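Local coordinates for antigen MTB48, Mycobacterial protein (Mycobacterium smegmatis, PDB 4WJ1) that is the PE and PPE part of EspB, a secreted protein of the ESX-1 type VII secretion system that is probably involved in DNA conjugation in the recipient strain, at residues A40-V45 and T218-A223; S47-S52 and G211-E216. One frame throughout, in Å; residues are numbered along the deposited sequence.

From the N terminus, the chain enters helix 40-96 through A40-V45, the first half of contact 1, and, after a single intervening residue, S47-S52, the first half of contact 2. It then runs through helices 139-147 and 154-178 before helix 187-230 returns past both, supplying G211-E216 first and T218-A223 second. Contact 2 is therefore nested inside the loop of contact 1, as expected of two long helices running antiparallel. Both join the PE part of the sequence to the PPE part. Their centres are about 10 Å apart, and F220 CD2 of contact 1 packs on L49 CD1 of contact 2 at 3.7 Å, so the two contacts touch each other directly.

Contact 1 (A40-V45 and T218-A223); sequences ATTASV and TTFVDA
T42 OG1 is gripped by two groups, the hydroxyl of Y269 and OD1 of D37, while the methyl of the same side chain turns to the ring of F220. The threonine torsion separates these roles: OG1 stands anti to the carbonyl carbon (chi1 -68°), and CG2 is left anti to the backbone N. From there CG2 comes to the rim of the F220 ring, in its plane, 4.0 Å from F220 CZ. V45, one turn further along the helix, approaches the same ring from a different direction. Its CG1 lies over one face, 3.5 Å from both F220 CG and CD1, and 24° off the normal through the ring centre. This is a CH-pi contact with the methyl displaced toward the rim, and it is the tightest packing between the two segments. The F220 ring thus lies between the two helices, met at its edge by the T42 methyl and over one face by the V45 methyl; the nearest alpha carbons, V45 CA and F220 CA, are 7.3 Å apart. Its CG lies anti to the backbone N (chi1 175°), which carries the ring across toward helix 40-96. About 156 Å² is buried, roughly half of it on F220, and all three touching residues are buried in the protein. The contact joins the first turns of helix 40-96, in the PE part, to the C-terminal portion of helix 187-230, in the PPE part. Y269 of helix 248-272 and M156 of helix 154-178 also pack on F220, placing its ring where four helices of the bundle meet.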
loop_
_atom_site.group_PDB
_atom_site.type_symbol
_atom_site.label_atom_id
_atom_site.label_comp_id
_atom_site.label_asym_id
_atom_site.label_seq_id
_atom_site.Cartn_x
_atom_site.Cartn_y
_atom_site.Cartn_z
ATOM N N ALA A 40 -1.296 5.685 26.357
ATOM C CA ALA A 40 -0.197 6.265 25.597
ATOM C C ALA A 40 0.377 5.234 24.637
ATOM O O ALA A 40 0.632 5.538 23.480
ATOM C CB ALA A 40 0.882 6.794 26.532
ATOM N N THR A 41 0.568 4.015 25.125
ATOM C CA THR A 41 1.039 2.909 24.294
ATOM C C THR A 41 0.101 2.704 23.116
ATOM O O THR A 41 0.543 2.568 21.981
ATOM C CB THR A 41 1.151 1.596 25.119
ATOM O OG1 THR A 41 2.196 1.726 26.084
ATOM C CG2 THR A 41 1.463 0.412 24.243
ATOM N N THR A 42 -1.199 2.702 23.384
ATOM C CA THR A 42 -2.175 2.521 22.324
ATOM C C THR A 42 -2.074 3.626 21.277
ATOM O O THR A 42 -2.108 3.351 20.093
ATOM C CB THR A 42 -3.586 2.475 22.883
ATOM O OG1 THR A 42 -3.750 1.277 23.660
ATOM C CG2 THR A 42 -4.610 2.495 21.748
ATOM N N ALA A 43 -1.928 4.875 21.712
ATOM C CA ALA A 43 -1.838 5.989 20.774
ATOM C C ALA A 43 -0.600 5.856 19.913
ATOM O O ALA A 43 -0.598 6.222 18.737
ATOM C CB ALA A 43 -1.809 7.322 21.508
ATOM N N SER A 44 0.462 5.354 20.524
ATOM C CA SER A 44 1.744 5.321 19.860
ATOM C C SER A 44 1.693 4.290 18.760
ATOM O O SER A 44 1.969 4.605 17.603
ATOM C CB SER A 44 2.862 5.005 20.841
ATOM O OG SER A 44 4.050 4.702 20.127
ATOM N N VAL A 45 1.322 3.062 19.120
ATOM C CA VAL A 45 1.230 1.984 18.142
ATOM C C VAL A 45 0.217 2.351 17.060
ATOM O O VAL A 45 0.482 2.198 15.876
ATOM C CB VAL A 45 0.847 0.655 18.801
ATOM C CG1 VAL A 45 0.547 -0.401 17.749
ATOM C CG2 VAL A 45 1.970 0.187 19.707
ATOM N N THR A 218 -2.432 -7.045 13.380
ATOM C CA THR A 218 -2.748 -8.257 14.122
ATOM C C THR A 218 -1.947 -8.315 15.413
ATOM O O THR A 218 -2.464 -8.633 16.481
ATOM C CB THR A 218 -2.455 -9.509 13.291
ATOM O OG1 THR A 218 -3.410 -9.609 12.226
ATOM C CG2 THR A 218 -2.523 -10.760 14.160
ATOM N N THR A 219 -0.671 -7.999 15.308
ATOM C CA THR A 219 0.199 -7.984 16.469
ATOM C C THR A 219 -0.342 -7.027 17.527
ATOM O O THR A 219 -0.366 -7.345 18.711
ATOM C CB THR A 219 1.619 -7.609 16.047
ATOM O OG1 THR A 219 2.174 -8.723 15.345
ATOM C CG2 THR A 219 2.492 -7.296 17.250
ATOM N N PHE A 220 -0.818 -5.873 17.073
ATOM C CA PHE A 220 -1.392 -4.870 17.950
ATOM C C PHE A 220 -2.710 -5.342 18.596
ATOM O O PHE A 220 -2.833 -5.336 19.814
ATOM C CB PHE A 220 -1.598 -3.583 17.155
ATOM C CG PHE A 220 -2.300 -2.492 17.907
ATOM C CD1 PHE A 220 -1.992 -2.220 19.223
ATOM C CD2 PHE A 220 -3.238 -1.705 17.272
ATOM C CE1 PHE A 220 -2.615 -1.204 19.898
ATOM C CE2 PHE A 220 -3.866 -0.684 17.947
ATOM C CZ PHE A 220 -3.554 -0.437 19.266
ATOM N N VAL A 221 -3.685 -5.770 17.795
ATOM C CA VAL A 221 -4.958 -6.151 18.373
ATOM C C VAL A 221 -4.826 -7.391 19.257
ATOM O O VAL A 221 -5.500 -7.489 20.285
ATOM C CB VAL A 221 -6.031 -6.375 17.301
ATOM C CG1 VAL A 221 -6.341 -5.071 16.617
ATOM C CG2 VAL A 221 -5.608 -7.415 16.307
ATOM N N ASP A 222 -3.942 -8.313 18.899
ATOM C CA ASP A 222 -3.697 -9.450 19.779
ATOM C C ASP A 222 -3.191 -8.968 21.128
ATOM O O ASP A 222 -3.644 -9.439 22.174
ATOM C CB ASP A 222 -2.697 -10.431 19.171
ATOM C CG ASP A 222 -3.294 -11.238 18.019
ATOM O OD1 ASP A 222 -4.513 -11.113 17.776
ATOM O OD2 ASP A 222 -2.544 -12.006 17.364
ATOM N N ALA A 223 -2.258 -8.025 21.103
ATOM C CA ALA A 223 -1.695 -7.498 22.341
ATOM C C ALA A 223 -2.757 -6.763 23.143
ATOM O O ALA A 223 -2.754 -6.785 24.370
ATOM C CB ALA A 223 -0.544 -6.585 22.054
#

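Contact 2 (S47-S52 and G211-E216); sequences SKLMAS and GRLAQE
L213 extends with CG anti to its backbone N (chi1 174°), which carries its branched end across to helix 40-96, whereas L49 has CG anti to the carbonyl carbon (chi1 -70°) and leans in to meet it. The two leucines touch through one methyl each, L49 CD2 and L213 CD1, 3.6 Å apart, with their side chains crossing at a slant. L49 CD2 also rests against the base of E216, 3.7 Å from E216 CB, so this methyl packs on two residues a single turn apart. L213 CD1 is shared in the same way: besides L49 it meets S52 CB at 4.1 Å. The contact is thus purely apolar, with the two polar residues contributing only their CB atoms. Beyond CB, the E216 chain bends and carries its carboxylate away from helix 40-96. OE1 of E216 takes a hydrogen bond from Q276 N and S52 OG makes a weak one with I278 N, so both polar ends are tied to the segment that follows helix 248-272. The short helical segments run almost antiparallel, at 170°, with axes 10.7 Å apart; the two leucines meet between them, and about 173 Å² is buried. This is interior packing of a long helical bundle, linking the PE helix 40-96 to the PPE helix 187-230. L213 reaches on to A53 and L56 of helix 40-96, helix 154-178 packs alongside with M156 on L49 and W163 on L213, and I275 of the loop after helix 248-272 touches L49 and E216.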
loop_
_atom_site.group_PDB
_atom_site.type_symbol
_atom_site.label_atom_id
_atom_site.label_comp_id
_atom_site.label_asym_id
_atom_site.label_seq_id
_atom_site.Cartn_x
_atom_site.Cartn_y
_atom_site.Cartn_z
ATOM N N SER A 47 -0.746 5.363 15.948
ATOM C CA SER A 47 -0.325 6.412 15.053
ATOM C C SER A 47 0.722 5.861 14.082
ATOM O O SER A 47 0.848 6.349 12.954
ATOM C CB SER A 47 0.220 7.605 15.832
ATOM O OG SER A 47 1.391 7.240 16.531
ATOM N N LYS A 48 1.451 4.833 14.511
ATOM C CA LYS A 48 2.417 4.164 13.632
ATOM C C LYS A 48 1.695 3.432 12.516
ATOM O O LYS A 48 2.014 3.613 11.343
ATOM C CB LYS A 48 3.300 3.190 14.421
ATOM C CG LYS A 48 4.258 3.900 15.362
ATOM C CD LYS A 48 5.266 2.971 16.010
ATOM C CE LYS A 48 6.199 3.766 16.918
ATOM N NZ LYS A 48 7.267 2.925 17.518
ATOM N N LEU A 49 0.711 2.614 12.876
ATOM C CA LEU A 49 -0.038 1.877 11.873
ATOM C C LEU A 49 -0.734 2.813 10.901
ATOM O O LEU A 49 -0.790 2.532 9.711
ATOM C CB LEU A 49 -1.060 0.958 12.520
ATOM C CG LEU A 49 -0.454 -0.225 13.262
ATOM C CD1 LEU A 49 -1.524 -0.928 14.111
ATOM C CD2 LEU A 49 0.180 -1.192 12.286
HETATM N N MSE A 50 -1.268 3.921 11.401
HETATM C CA MSE A 50 -1.937 4.870 10.526
HETATM C C MSE A 50 -0.918 5.493 9.564
HETATM O O MSE A 50 -1.219 5.752 8.399
HETATM C CB MSE A 50 -2.643 5.962 11.334
HETATM C CG MSE A 50 -3.819 5.490 12.176
HETATM SE SE MSE A 50 -5.114 4.349 11.232
HETATM C CE MSE A 50 -4.404 2.640 11.862
ATOM N N ALA A 51 0.288 5.727 10.059
ATOM C CA ALA A 51 1.314 6.374 9.254
ATOM C C ALA A 51 1.744 5.440 8.124
ATOM O O ALA A 51 1.898 5.860 6.986
ATOM C CB ALA A 51 2.503 6.773 10.110
ATOM N N SER A 52 1.909 4.165 8.448
ATOM C CA SER A 52 2.201 3.164 7.442
ATOM C C SER A 52 1.084 3.081 6.407
ATOM O O SER A 52 1.355 3.048 5.214
ATOM C CB SER A 52 2.424 1.804 8.097
ATOM O OG SER A 52 3.653 1.796 8.819
ATOM N N GLY A 211 -0.016 -7.288 3.282
ATOM C CA GLY A 211 0.061 -8.412 4.193
ATOM C C GLY A 211 0.839 -8.034 5.447
ATOM O O GLY A 211 0.436 -8.352 6.565
ATOM N N ARG A 212 1.946 -7.329 5.261
ATOM C CA ARG A 212 2.788 -6.947 6.382
ATOM C C ARG A 212 2.084 -5.951 7.305
ATOM O O ARG A 212 2.253 -6.012 8.522
ATOM C CB ARG A 212 4.126 -6.369 5.883
ATOM C CG ARG A 212 5.001 -7.399 5.149
ATOM C CD ARG A 212 6.390 -6.861 4.757
ATOM N NE ARG A 212 7.104 -6.366 5.930
ATOM C CZ ARG A 212 7.689 -5.171 6.017
ATOM N NH1 ARG A 212 7.673 -4.333 4.980
ATOM N NH2 ARG A 212 8.304 -4.819 7.147
ATOM N N LEU A 213 1.302 -5.034 6.745
ATOM C CA LEU A 213 0.611 -4.064 7.589
ATOM C C LEU A 213 -0.448 -4.800 8.424
ATOM O O LEU A 213 -0.583 -4.569 9.622
ATOM C CB LEU A 213 -0.013 -2.948 6.749
ATOM C CG LEU A 213 -0.875 -1.945 7.517
ATOM C CD1 LEU A 213 -0.113 -1.395 8.702
ATOM C CD2 LEU A 213 -1.362 -0.817 6.601
ATOM N N ALA A 214 -1.155 -5.729 7.790
ATOM C CA ALA A 214 -2.129 -6.532 8.493
ATOM C C ALA A 214 -1.476 -7.328 9.625
ATOM O O ALA A 214 -2.037 -7.437 10.706
ATOM C CB ALA A 214 -2.858 -7.457 7.521
ATOM N N GLN A 215 -0.287 -7.871 9.395
ATOM C CA GLN A 215 0.386 -8.622 10.449
ATOM C C GLN A 215 0.727 -7.694 11.608
ATOM O O GLN A 215 0.553 -8.056 12.773
ATOM C CB GLN A 215 1.649 -9.317 9.928
ATOM C CG GLN A 215 1.372 -10.524 9.022
ATOM C CD GLN A 215 2.652 -11.145 8.421
ATOM O OE1 GLN A 215 3.590 -10.435 8.021
ATOM N NE2 GLN A 215 2.679 -12.477 8.348
ATOM N N GLU A 216 1.197 -6.493 11.287
ATOM C CA GLU A 216 1.508 -5.512 12.313
ATOM C C GLU A 216 0.246 -5.162 13.107
ATOM O O GLU A 216 0.275 -5.105 14.334
ATOM C CB GLU A 216 2.133 -4.262 11.694
ATOM C CG GLU A 216 3.490 -4.499 10.995
ATOM C CD GLU A 216 4.469 -5.290 11.865
ATOM O OE1 GLU A 216 5.225 -4.662 12.630
ATOM O OE2 GLU A 216 4.486 -6.539 11.786
#